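PDB 5O8P: L-lysine 6-monooxygenase involved in desferrioxamine biosynthesis from Erwinia amylovora CFBP1430, which probably uses FAD and NADPH to N-hydroxylate cadaverine, a step in the biosynthesis of the siderophore desferrioxamine. Local coordinates for residues Leu155-Gly160 with Asn377-Gln382; Tyr9-Ile14 with Gly35-Gln40. One frame throughout, in Å; residues are numbered along the deposited sequence.

Contact 1 of 2, residues Leu155-Gly160 with Asn377-Gln382; sequences LVLGTG and NQVFVQ. With FAD (flavin-adenine dinucleotide), chain C.
Val156 and Gln382 run obliquely past each other, Val156 CG2 coming within 3.8 Å of Gln382 CG. The Gln382 chain bends at chi2 (-114°), which sets the position of CD, and its amide is gripped outside the pair, NE2 by Asn20 and Asn403 and OE1 by Arg402. Phe380 shares the face of Val156 and meets it CB to CB at 4.2 Å. Leu155 O lies at the edge of the Phe380 ring, near its plane, 3.7 Å from Phe380 CD2. On the other face Leu157 reaches in two directions, CD1 to Val379 CG1 and CB to Val381 CG1, both at 4.2 Å. Beneath the side chains the strands 155-157 and 379-381 run parallel, 23° apart, stitched by four backbone bonds from Leu155 N-Gln378 O to Gln382 N-Leu157 O. Past the last of these, residues 158-160 turn to FAD, where Thr159 O and Gly160 CA approach the ribose and pyrophosphate. The chemistry is thus divided: apolar branches and a regular ladder join the strands, while the buried polar end of Gln382 is satisfied by neighbouring side chains.

Contact 2 of 2, residues Tyr9-Ile14 with Gly35-Gln40; sequences YDFIGI and GVFLDQ. With FAD (flavin-adenine dinucleotide), chain C.
Phe11 to Ile14 and Gly35 to Leu38 run parallel, their strand axes 18° apart and 4.6 Å at closest approach. Two firm bonds hold the pair, Gly13 N to Val36 O and Leu38 N to Gly13 O, both 2.8 Å, so that Gly13 binds through both its N-H and its carbonyl; the bond from Val36 N to Phe11 O is weak. Aromatic rings frame the start of the pairing. Val36 CG1 stands over the centre of the Tyr9 ring, 3.7 Å from its centroid, and also lies 3.8 Å from Ile12 CG1, the Ile12 and Val36 side chains pointing the same way. Farther along this face Ile12 CG2 meets Leu38 CD2. On the other face Phe11, with CG between the backbone N and the carbonyl carbon (chi1 75°), lays its ring over Gly35 CA. The same ring turns its edge toward the face of Phe37 in an offset edge-to-face pair, planes at 75° and centroids 5.4 Å apart. Helix 18-27 packs on the Phe11 and Phe37 side, completing a beta-alpha-beta unit, whereas Tyr9 and Ile12 rest on strand 147-152 and Leu38 on strand 121-129; beyond Leu38, Asp39 approaches the FAD ribose.

The two contacts illustrate how a nucleotide-binding sheet is assembled from parts distant in sequence. Contact 2 closes first along the chain, within the N-terminal beta-alpha-beta unit; contact 1 follows and brings in strand 379-381 from more than 200 residues later. Their centres lie 10 Å apart in one sheet, where strand 8-14 stands between 35-38 and 155-157. Probable backbone hydrogen bonds, Val156 N to Ile12 O and Gly158 N to Ile14 O, join them, and Val156 packs on Phe11. Both pairs run out toward FAD, so the loops after strands 35-38 and 155-157 meet the cofactor at its adenosine and pyrophosphate part, as in Rossmann-type flavoproteins.

Contact 1 of 2, residues Leu155-Gly160 with Asn377-Gln382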
ATOM      1  N   LEU B 155      32.891 -28.561 -15.734  1.00 36.12           N
ATOM      2  CA  LEU B 155      32.904 -27.825 -14.469  1.00 35.02           C
ATOM      3  C   LEU B 155      31.905 -26.678 -14.496  1.00 34.10           C
ATOM      4  O   LEU B 155      31.684 -26.065 -15.538  1.00 34.73           O
ATOM      5  CB  LEU B 155      34.295 -27.238 -14.239  1.00 35.42           C
ATOM      6  CG  LEU B 155      35.461 -28.209 -14.247  1.00 31.99           C
ATOM      7  CD1 LEU B 155      36.766 -27.435 -14.248  1.00 30.61           C
ATOM      8  CD2 LEU B 155      35.349 -29.130 -13.049  1.00 32.41           C
ATOM      9  N   VAL B 156      31.322 -26.366 -13.351  1.00 33.14           N
ATOM     10  CA  VAL B 156      30.491 -25.174 -13.223  1.00 34.77           C
ATOM     11  C   VAL B 156      30.956 -24.446 -11.961  1.00 35.08           C
ATOM     12  O   VAL B 156      30.800 -24.943 -10.838  1.00 33.14           O
ATOM     13  CB  VAL B 156      28.963 -25.482 -13.314  1.00 36.21           C
ATOM     14  CG1 VAL B 156      28.651 -26.923 -12.965  1.00 39.83           C
ATOM     15  CG2 VAL B 156      28.111 -24.550 -12.455  1.00 35.47           C
ATOM     16  N   LEU B 157      31.539 -23.264 -12.180  1.00 35.73           N
ATOM     17  CA  LEU B 157      32.185 -22.470 -11.128  1.00 34.97           C
ATOM     18  C   LEU B 157      31.195 -21.505 -10.468  1.00 35.46           C
ATOM     19  O   LEU B 157      30.895 -20.453 -11.015  1.00 34.19           O
ATOM     20  CB  LEU B 157      33.373 -21.698 -11.714  1.00 31.62           C
ATOM     21  CG  LEU B 157      34.395 -22.521 -12.505  1.00 32.23           C
ATOM     22  CD1 LEU B 157      35.536 -21.667 -13.028  1.00 31.65           C
ATOM     23  CD2 LEU B 157      34.948 -23.670 -11.691  1.00 34.85           C
ATOM     24  N   GLY B 158      30.674 -21.885  -9.304  1.00 37.17           N
ATOM     25  CA  GLY B 158      29.779 -21.043  -8.518  1.00 42.08           C
ATOM     26  C   GLY B 158      30.452 -20.544  -7.253  1.00 43.95           C
ATOM     27  O   GLY B 158      29.842 -20.543  -6.188  1.00 44.69           O
ATOM     28  N   THR B 159      31.708 -20.122  -7.409  1.00 46.91           N
ATOM     29  CA  THR B 159      32.627 -19.753  -6.328  1.00 45.20           C
ATOM     30  C   THR B 159      32.137 -18.513  -5.574  1.00 48.33           C
ATOM     31  O   THR B 159      32.346 -18.386  -4.379  1.00 49.76           O
ATOM     32  CB  THR B 159      34.062 -19.511  -6.924  1.00 43.38           C
ATOM     33  OG1 THR B 159      34.809 -20.734  -6.852  1.00 44.16           O
ATOM     34  CG2 THR B 159      34.871 -18.408  -6.226  1.00 45.21           C
ATOM     35  N   GLY B 160      31.498 -17.601  -6.290  1.00 51.79           N
ATOM     36  CA  GLY B 160      31.023 -16.373  -5.701  1.00 49.23           C
ATOM     37  C   GLY B 160      32.085 -15.299  -5.611  1.00 48.58           C
ATOM     38  O   GLY B 160      33.269 -15.558  -5.871  1.00 45.47           O
ATOM     39  N   ASN B 377      32.324 -25.769 -24.489  1.00 42.32           N
ATOM     40  CA  ASN B 377      31.111 -25.915 -23.650  1.00 41.89           C
ATOM     41  C   ASN B 377      31.256 -26.932 -22.520  1.00 38.69           C
ATOM     42  O   ASN B 377      30.416 -27.818 -22.342  1.00 37.17           O
ATOM     43  CB  ASN B 377      29.886 -26.238 -24.512  1.00 41.68           C
ATOM     44  CG  ASN B 377      29.704 -25.245 -25.632  1.00 40.78           C
ATOM     45  OD1 ASN B 377      29.964 -24.060 -25.462  1.00 40.78           O
ATOM     46  ND2 ASN B 377      29.268 -25.723 -26.788  1.00 43.44           N
ATOM     47  N   GLN B 378      32.333 -26.767 -21.760  1.00 40.20           N
ATOM     48  CA  GLN B 378      32.666 -27.634 -20.629  1.00 45.01           C
ATOM     49  C   GLN B 378      32.910 -26.920 -19.282  1.00 44.74           C
ATOM     50  O   GLN B 378      32.635 -27.493 -18.235  1.00 45.98           O
ATOM     51  CB  GLN B 378      33.885 -28.477 -20.982  1.00 47.50           C
ATOM     52  CG  GLN B 378      33.693 -29.391 -22.175  1.00 47.44           C
ATOM     53  CD  GLN B 378      34.937 -30.183 -22.486  1.00 47.52           C
ATOM     54  OE1 GLN B 378      36.052 -29.651 -22.487  1.00 46.96           O
ATOM     55  NE2 GLN B 378      34.759 -31.464 -22.748  1.00 47.06           N
ATOM     56  N   VAL B 379      33.431 -25.698 -19.305  1.00 40.74           N
ATOM     57  CA  VAL B 379      33.682 -24.937 -18.098  1.00 39.81           C
ATOM     58  C   VAL B 379      32.673 -23.807 -18.088  1.00 37.62           C
ATOM     59  O   VAL B 379      32.745 -22.923 -18.937  1.00 38.42           O
ATOM     60  CB  VAL B 379      35.106 -24.358 -18.091  1.00 40.38           C
ATOM     61  CG1 VAL B 379      35.385 -23.630 -16.780  1.00 40.87           C
ATOM     62  CG2 VAL B 379      36.106 -25.458 -18.300  1.00 40.90           C
ATOM     63  N   PHE B 380      31.739 -23.853 -17.139  1.00 36.96           N
ATOM     64  CA  PHE B 380      30.683 -22.845 -17.011  1.00 40.76           C
ATOM     65  C   PHE B 380      30.867 -21.995 -15.770  1.00 38.76           C
ATOM     66  O   PHE B 380      31.557 -22.392 -14.843  1.00 47.84           O
ATOM     67  CB  PHE B 380      29.323 -23.528 -16.958  1.00 41.14           C
ATOM     68  CG  PHE B 380      29.001 -24.293 -18.197  1.00 41.67           C
ATOM     69  CD1 PHE B 380      28.466 -23.650 -19.296  1.00 43.15           C
ATOM     70  CD2 PHE B 380      29.260 -25.651 -18.276  1.00 43.80           C
ATOM     71  CE1 PHE B 380      28.167 -24.347 -20.449  1.00 45.21           C
ATOM     72  CE2 PHE B 380      28.971 -26.361 -19.418  1.00 44.17           C
ATOM     73  CZ  PHE B 380      28.430 -25.706 -20.508  1.00 47.30           C
ATOM     74  N   VAL B 381      30.216 -20.839 -15.738  1.00 34.63           N
ATOM     75  CA  VAL B 381      30.289 -19.974 -14.562  1.00 35.34           C
ATOM     76  C   VAL B 381      28.893 -19.524 -14.131  1.00 36.40           C
ATOM     77  O   VAL B 381      28.032 -19.353 -14.971  1.00 36.45           O
ATOM     78  CB  VAL B 381      31.222 -18.760 -14.792  1.00 35.02           C
ATOM     79  CG1 VAL B 381      32.670 -19.197 -15.049  1.00 34.97           C
ATOM     80  CG2 VAL B 381      30.725 -17.835 -15.911  1.00 35.98           C
ATOM     81  N   GLN B 382      28.699 -19.370 -12.823  1.00 38.23           N
ATOM     82  CA  GLN B 382      27.478 -18.829 -12.222  1.00 40.10           C
ATOM     83  C   GLN B 382      27.924 -17.541 -11.545  1.00 42.13           C
ATOM     84  O   GLN B 382      28.772 -17.592 -10.663  1.00 49.67           O
ATOM     85  CB  GLN B 382      26.941 -19.763 -11.139  1.00 39.74           C
ATOM     86  CG  GLN B 382      26.643 -21.172 -11.605  1.00 43.77           C
ATOM     87  CD  GLN B 382      25.178 -21.515 -11.555  1.00 44.80           C
ATOM     88  OE1 GLN B 382      24.350 -20.805 -12.107  1.00 53.00           O
ATOM     89  NE2 GLN B 382      24.844 -22.617 -10.878  1.00 43.48           N
TER
HETATM   90  PA  FAD C 501      28.277 -17.442  -2.424  1.00 81.94           P
HETATM   91  O1A FAD C 501      27.667 -17.310  -1.041  1.00 74.09           O
HETATM   92  O2A FAD C 501      29.421 -16.538  -2.816  1.00 70.04           O
HETATM   93  O5B FAD C 501      28.730 -18.988  -2.544  1.00 89.76           O
HETATM   94  C5B FAD C 501      30.068 -19.378  -2.834  1.00 93.35           C
HETATM   95  C4B FAD C 501      30.510 -20.615  -2.061  1.00 92.51           C
HETATM   96  O4B FAD C 501      31.657 -21.190  -2.706  1.00 91.14           O
HETATM   97  C3B FAD C 501      30.938 -20.293  -0.633  1.00 92.41           C
HETATM   98  O3B FAD C 501      30.321 -21.233   0.257  1.00 71.22           O
HETATM   99  C2B FAD C 501      32.463 -20.378  -0.659  1.00 93.74           C
HETATM  100  O2B FAD C 501      33.049 -20.808   0.574  1.00102.75           O
HETATM  101  C1B FAD C 501      32.705 -21.403  -1.750  1.00 89.91           C
HETATM  102  N9A FAD C 501      34.063 -21.405  -2.361  1.00 89.25           N
HETATM  103  C8A FAD C 501      34.764 -20.373  -2.874  1.00 89.69           C
HETATM  104  N7A FAD C 501      35.970 -20.804  -3.341  1.00 85.07           N
HETATM  105  C5A FAD C 501      36.047 -22.135  -3.128  1.00 83.69           C
HETATM  106  C6A FAD C 501      37.031 -23.226  -3.367  1.00 80.99           C
HETATM  107  N6A FAD C 501      38.226 -22.976  -3.954  1.00 86.95           N
HETATM  108  N1A FAD C 501      36.695 -24.486  -2.983  1.00 75.99           N
HETATM  109  C2A FAD C 501      35.512 -24.766  -2.395  1.00 77.16           C
HETATM  110  N3A FAD C 501      34.583 -23.824  -2.142  1.00 71.15           N
HETATM  111  C4A FAD C 501      34.784 -22.521  -2.481  1.00 82.70           C
HETATM  112  N1  FAD C 501      20.345 -11.259  -4.460  1.00100.83           N
HETATM  113  C2  FAD C 501      19.003 -11.389  -4.625  1.00100.06           C
HETATM  114  O2  FAD C 501      18.576 -11.696  -5.761  1.00 91.22           O
HETATM  115  N3  FAD C 501      18.128 -11.207  -3.611  1.00100.91           N
HETATM  116  C4  FAD C 501      18.533 -10.877  -2.372  1.00 95.54           C
HETATM  117  O4  FAD C 501      17.707 -10.709  -1.454  1.00 90.37           O
HETATM  118  C4X FAD C 501      19.986 -10.716  -2.108  1.00 93.34           C
HETATM  119  N5  FAD C 501      20.458 -10.389  -0.885  1.00 83.55           N
HETATM  120  C5X FAD C 501      21.789 -10.246  -0.679  1.00 95.47           C
HETATM  121  C6  FAD C 501      22.217  -9.906   0.602  1.00103.36           C
HETATM  122  C7  FAD C 501      23.570  -9.743   0.890  1.00104.55           C
HETATM  123  C7M FAD C 501      24.010  -9.372   2.285  1.00 95.80           C
HETATM  124  C8  FAD C 501      24.571  -9.939  -0.198  1.00103.41           C
HETATM  125  C8M FAD C 501      26.039  -9.769   0.087  1.00 98.10           C
HETATM  126  C9  FAD C 501      24.152 -10.276  -1.486  1.00105.69           C
HETATM  127  C9A FAD C 501      22.789 -10.445  -1.791  1.00105.54           C
HETATM  128  N10 FAD C 501      22.309 -10.796  -3.099  1.00112.87           N
HETATM  129  C10 FAD C 501      20.902 -10.929  -3.265  1.00101.91           C
HETATM  130  C1' FAD C 501      23.192 -11.029  -4.274  1.00113.15           C
HETATM  131  C2' FAD C 501      23.541 -12.523  -4.471  1.00109.04           C
HETATM  132  O2' FAD C 501      22.355 -13.336  -4.363  1.00 95.16           O
HETATM  133  C3' FAD C 501      24.615 -13.046  -3.498  1.00102.86           C
HETATM  134  O3' FAD C 501      25.842 -12.319  -3.667  1.00101.10           O
HETATM  135  C4' FAD C 501      24.909 -14.543  -3.663  1.00 97.60           C
HETATM  136  O4' FAD C 501      25.403 -15.070  -2.427  1.00 78.97           O
HETATM  137  C5' FAD C 501      25.931 -14.829  -4.760  1.00 99.50           C
HETATM  138  O5' FAD C 501      25.764 -16.174  -5.213  1.00 99.51           O
HETATM  139  P   FAD C 501      26.963 -17.228  -5.094  1.00 83.70           P
HETATM  140  O1P FAD C 501      26.457 -18.569  -5.585  1.00 76.54           O
HETATM  141  O2P FAD C 501      28.108 -16.553  -5.794  1.00 68.07           O
HETATM  142  O3P FAD C 501      27.042 -17.243  -3.467  1.00 95.50           O

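Contact 2 of 2, residues Tyr9-Ile14 with Gly35-Gln40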
ATOM      1  N   TYR B   9      32.725 -37.801 -13.425  1.00 43.07           N
ATOM      2  CA  TYR B   9      31.432 -37.122 -13.241  1.00 39.62           C
ATOM      3  C   TYR B   9      31.027 -36.422 -14.538  1.00 40.98           C
ATOM      4  O   TYR B   9      31.888 -36.022 -15.352  1.00 42.08           O
ATOM      5  CB  TYR B   9      31.500 -36.131 -12.072  1.00 38.00           C
ATOM      6  CG  TYR B   9      31.492 -36.794 -10.714  1.00 36.59           C
ATOM      7  CD1 TYR B   9      30.286 -37.135 -10.090  1.00 34.64           C
ATOM      8  CD2 TYR B   9      32.690 -37.088 -10.043  1.00 36.66           C
ATOM      9  CE1 TYR B   9      30.270 -37.740  -8.843  1.00 34.32           C
ATOM     10  CE2 TYR B   9      32.683 -37.698  -8.795  1.00 34.96           C
ATOM     11  CZ  TYR B   9      31.473 -38.025  -8.204  1.00 35.12           C
ATOM     12  OH  TYR B   9      31.449 -38.613  -6.963  1.00 34.39           O
ATOM     13  N   ASP B  10      29.715 -36.259 -14.733  1.00 39.79           N
ATOM     14  CA  ASP B  10      29.191 -35.531 -15.907  1.00 40.45           C
ATOM     15  C   ASP B  10      29.514 -34.058 -15.770  1.00 39.50           C
ATOM     16  O   ASP B  10      29.873 -33.389 -16.751  1.00 41.25           O
ATOM     17  CB  ASP B  10      27.685 -35.741 -16.083  1.00 41.84           C
ATOM     18  CG  ASP B  10      27.337 -37.149 -16.562  1.00 46.75           C
ATOM     19  OD1 ASP B  10      27.913 -37.611 -17.579  1.00 47.32           O
ATOM     20  OD2 ASP B  10      26.473 -37.798 -15.920  1.00 49.39           O
ATOM     21  N   PHE B  11      29.357 -33.562 -14.544  1.00 36.86           N
ATOM     22  CA  PHE B  11      29.854 -32.254 -14.164  1.00 34.48           C
ATOM     23  C   PHE B  11      30.195 -32.207 -12.677  1.00 34.52           C
ATOM     24  O   PHE B  11      29.635 -32.972 -11.876  1.00 31.68           O
ATOM     25  CB  PHE B  11      28.824 -31.169 -14.505  1.00 33.69           C
ATOM     26  CG  PHE B  11      27.654 -31.123 -13.567  1.00 31.55           C
ATOM     27  CD1 PHE B  11      26.584 -31.981 -13.730  1.00 32.13           C
ATOM     28  CD2 PHE B  11      27.631 -30.222 -12.513  1.00 30.80           C
ATOM     29  CE1 PHE B  11      25.494 -31.937 -12.862  1.00 33.54           C
ATOM     30  CE2 PHE B  11      26.558 -30.180 -11.635  1.00 32.47           C
ATOM     31  CZ  PHE B  11      25.479 -31.033 -11.811  1.00 33.48           C
ATOM     32  N   ILE B  12      31.104 -31.300 -12.320  1.00 36.47           N
ATOM     33  CA  ILE B  12      31.378 -30.969 -10.920  1.00 37.59           C
ATOM     34  C   ILE B  12      31.105 -29.491 -10.723  1.00 37.27           C
ATOM     35  O   ILE B  12      31.620 -28.663 -11.477  1.00 37.12           O
ATOM     36  CB  ILE B  12      32.851 -31.229 -10.524  1.00 39.69           C
ATOM     37  CG1 ILE B  12      33.170 -32.710 -10.550  1.00 41.04           C
ATOM     38  CG2 ILE B  12      33.142 -30.712  -9.116  1.00 41.16           C
ATOM     39  CD1 ILE B  12      34.660 -32.970 -10.574  1.00 44.41           C
ATOM     40  N   GLY B  13      30.315 -29.170  -9.706  1.00 38.57           N
ATOM     41  CA  GLY B  13      30.103 -27.783  -9.306  1.00 38.89           C
ATOM     42  C   GLY B  13      31.094 -27.466  -8.211  1.00 37.75           C
ATOM     43  O   GLY B  13      31.210 -28.221  -7.245  1.00 41.45           O
ATOM     44  N   ILE B  14      31.827 -26.367  -8.363  1.00 34.13           N
ATOM     45  CA  ILE B  14      32.779 -25.918  -7.342  1.00 33.93           C
ATOM     46  C   ILE B  14      32.230 -24.652  -6.705  1.00 35.78           C
ATOM     47  O   ILE B  14      32.149 -23.630  -7.352  1.00 42.43           O
ATOM     48  CB  ILE B  14      34.152 -25.627  -7.957  1.00 32.16           C
ATOM     49  CG1 ILE B  14      34.711 -26.887  -8.606  1.00 33.34           C
ATOM     50  CG2 ILE B  14      35.104 -25.057  -6.910  1.00 32.33           C
ATOM     51  CD1 ILE B  14      35.978 -26.643  -9.407  1.00 34.34           C
ATOM     52  N   GLY B  35      26.329 -35.809 -11.041  1.00 38.98           N
ATOM     53  CA  GLY B  35      26.970 -34.550 -10.708  1.00 39.00           C
ATOM     54  C   GLY B  35      27.270 -34.482  -9.223  1.00 39.27           C
ATOM     55  O   GLY B  35      26.628 -35.139  -8.412  1.00 39.52           O
ATOM     56  N   VAL B  36      28.274 -33.698  -8.882  1.00 38.24           N
ATOM     57  CA  VAL B  36      28.657 -33.524  -7.503  1.00 38.15           C
ATOM     58  C   VAL B  36      29.107 -32.078  -7.287  1.00 35.93           C
ATOM     59  O   VAL B  36      29.598 -31.419  -8.216  1.00 33.65           O
ATOM     60  CB  VAL B  36      29.751 -34.544  -7.114  1.00 40.66           C
ATOM     61  CG1 VAL B  36      31.090 -34.189  -7.733  1.00 40.21           C
ATOM     62  CG2 VAL B  36      29.879 -34.687  -5.611  1.00 39.66           C
ATOM     63  N   PHE B  37      28.925 -31.603  -6.059  1.00 33.18           N
ATOM     64  CA  PHE B  37      29.191 -30.229  -5.715  1.00 34.28           C
ATOM     65  C   PHE B  37      30.128 -30.160  -4.531  1.00 32.32           C
ATOM     66  O   PHE B  37      29.871 -30.780  -3.509  1.00 31.45           O
ATOM     67  CB  PHE B  37      27.880 -29.538  -5.365  1.00 37.04           C
ATOM     68  CG  PHE B  37      26.960 -29.376  -6.532  1.00 39.67           C
ATOM     69  CD1 PHE B  37      27.033 -28.248  -7.338  1.00 39.17           C
ATOM     70  CD2 PHE B  37      26.047 -30.377  -6.858  1.00 41.49           C
ATOM     71  CE1 PHE B  37      26.191 -28.105  -8.424  1.00 38.32           C
ATOM     72  CE2 PHE B  37      25.209 -30.245  -7.955  1.00 38.28           C
ATOM     73  CZ  PHE B  37      25.271 -29.101  -8.721  1.00 36.45           C
ATOM     74  N   LEU B  38      31.187 -29.368  -4.667  1.00 32.38           N
ATOM     75  CA  LEU B  38      32.255 -29.254  -3.679  1.00 32.42           C
ATOM     76  C   LEU B  38      32.273 -27.859  -3.073  1.00 35.08           C
ATOM     77  O   LEU B  38      32.326 -26.895  -3.812  1.00 37.15           O
ATOM     78  CB  LEU B  38      33.599 -29.482  -4.375  1.00 31.15           C
ATOM     79  CG  LEU B  38      34.078 -30.892  -4.717  1.00 31.96           C
ATOM     80  CD1 LEU B  38      32.958 -31.895  -4.907  1.00 31.94           C
ATOM     81  CD2 LEU B  38      35.001 -30.849  -5.928  1.00 31.83           C
ATOM     82  N   ASP B  39      32.273 -27.750  -1.747  1.00 37.98           N
ATOM     83  CA  ASP B  39      32.411 -26.453  -1.057  1.00 39.67           C
ATOM     84  C   ASP B  39      33.342 -26.594   0.154  1.00 38.83           C
ATOM     85  O   ASP B  39      33.363 -27.642   0.795  1.00 40.68           O
ATOM     86  CB  ASP B  39      31.034 -25.949  -0.612  1.00 42.79           C
ATOM     87  CG  ASP B  39      31.047 -24.490  -0.149  1.00 45.14           C
ATOM     88  OD1 ASP B  39      30.878 -23.591  -0.997  1.00 46.09           O
ATOM     89  OD2 ASP B  39      31.220 -24.236   1.060  1.00 46.27           O
ATOM     90  N   GLN B  40      34.097 -25.540   0.463  1.00 34.31           N
ATOM     91  CA  GLN B  40      35.107 -25.590   1.521  1.00 31.34           C
ATOM     92  C   GLN B  40      34.561 -25.406   2.941  1.00 30.59           C
ATOM     93  O   GLN B  40      35.184 -25.855   3.908  1.00 30.84           O
ATOM     94  CB  GLN B  40      36.232 -24.600   1.243  1.00 30.58           C
ATOM     95  CG  GLN B  40      35.898 -23.147   1.435  1.00 31.55           C
ATOM     96  CD  GLN B  40      36.945 -22.256   0.802  1.00 32.04           C
ATOM     97  OE1 GLN B  40      38.166 -22.426   0.992  1.00 32.75           O
ATOM     98  NE2 GLN B  40      36.475 -21.301   0.038  1.00 31.45           N
TER
HETATM   99  PA  FAD C 501      28.277 -17.442  -2.424  1.00 81.94           P
HETATM  100  O1A FAD C 501      27.667 -17.310  -1.041  1.00 74.09           O
HETATM  101  O2A FAD C 501      29.421 -16.538  -2.816  1.00 70.04           O
HETATM  102  O5B FAD C 501      28.730 -18.988  -2.544  1.00 89.76           O
HETATM  103  C5B FAD C 501      30.068 -19.378  -2.834  1.00 93.35           C
HETATM  104  C4B FAD C 501      30.510 -20.615  -2.061  1.00 92.51           C
HETATM  105  O4B FAD C 501      31.657 -21.190  -2.706  1.00 91.14           O
HETATM  106  C3B FAD C 501      30.938 -20.293  -0.633  1.00 92.41           C
HETATM  107  O3B FAD C 501      30.321 -21.233   0.257  1.00 71.22           O
HETATM  108  C2B FAD C 501      32.463 -20.378  -0.659  1.00 93.74           C
HETATM  109  O2B FAD C 501      33.049 -20.808   0.574  1.00102.75           O
HETATM  110  C1B FAD C 501      32.705 -21.403  -1.750  1.00 89.91           C
HETATM  111  N9A FAD C 501      34.063 -21.405  -2.361  1.00 89.25           N
HETATM  112  C8A FAD C 501      34.764 -20.373  -2.874  1.00 89.69           C
HETATM  113  N7A FAD C 501      35.970 -20.804  -3.341  1.00 85.07           N
HETATM  114  C5A FAD C 501      36.047 -22.135  -3.128  1.00 83.69           C
HETATM  115  C6A FAD C 501      37.031 -23.226  -3.367  1.00 80.99           C
HETATM  116  N6A FAD C 501      38.226 -22.976  -3.954  1.00 86.95           N
HETATM  117  N1A FAD C 501      36.695 -24.486  -2.983  1.00 75.99           N
HETATM  118  C2A FAD C 501      35.512 -24.766  -2.395  1.00 77.16           C
HETATM  119  N3A FAD C 501      34.583 -23.824  -2.142  1.00 71.15           N
HETATM  120  C4A FAD C 501      34.784 -22.521  -2.481  1.00 82.70           C
HETATM  121  N1  FAD C 501      20.345 -11.259  -4.460  1.00100.83           N
HETATM  122  C2  FAD C 501      19.003 -11.389  -4.625  1.00100.06           C
HETATM  123  O2  FAD C 501      18.576 -11.696  -5.761  1.00 91.22           O
HETATM  124  N3  FAD C 501      18.128 -11.207  -3.611  1.00100.91           N
HETATM  125  C4  FAD C 501      18.533 -10.877  -2.372  1.00 95.54           C
HETATM  126  O4  FAD C 501      17.707 -10.709  -1.454  1.00 90.37           O
HETATM  127  C4X FAD C 501      19.986 -10.716  -2.108  1.00 93.34           C
HETATM  128  N5  FAD C 501      20.458 -10.389  -0.885  1.00 83.55           N
HETATM  129  C5X FAD C 501      21.789 -10.246  -0.679  1.00 95.47           C
HETATM  130  C6  FAD C 501      22.217  -9.906   0.602  1.00103.36           C
HETATM  131  C7  FAD C 501      23.570  -9.743   0.890  1.00104.55           C
HETATM  132  C7M FAD C 501      24.010  -9.372   2.285  1.00 95.80           C
HETATM  133  C8  FAD C 501      24.571  -9.939  -0.198  1.00103.41           C
HETATM  134  C8M FAD C 501      26.039  -9.769   0.087  1.00 98.10           C
HETATM  135  C9  FAD C 501      24.152 -10.276  -1.486  1.00105.69           C
HETATM  136  C9A FAD C 501      22.789 -10.445  -1.791  1.00105.54           C
HETATM  137  N10 FAD C 501      22.309 -10.796  -3.099  1.00112.87           N
HETATM  138  C10 FAD C 501      20.902 -10.929  -3.265  1.00101.91           C
HETATM  139  C1' FAD C 501      23.192 -11.029  -4.274  1.00113.15           C
HETATM  140  C2' FAD C 501      23.541 -12.523  -4.471  1.00109.04           C
HETATM  141  O2' FAD C 501      22.355 -13.336  -4.363  1.00 95.16           O
HETATM  142  C3' FAD C 501      24.615 -13.046  -3.498  1.00102.86           C
HETATM  143  O3' FAD C 501      25.842 -12.319  -3.667  1.00101.10           O
HETATM  144  C4' FAD C 501      24.909 -14.543  -3.663  1.00 97.60           C
HETATM  145  O4' FAD C 501      25.403 -15.070  -2.427  1.00 78.97           O
HETATM  146  C5' FAD C 501      25.931 -14.829  -4.760  1.00 99.50           C
HETATM  147  O5' FAD C 501      25.764 -16.174  -5.213  1.00 99.51           O
HETATM  148  P   FAD C 501      26.963 -17.228  -5.094  1.00 83.70           P
HETATM  149  O1P FAD C 501      26.457 -18.569  -5.585  1.00 76.54           O
HETATM  150  O2P FAD C 501      28.108 -16.553  -5.794  1.00 68.07           O
HETATM  151  O3P FAD C 501      27.042 -17.243  -3.467  1.00 95.50           O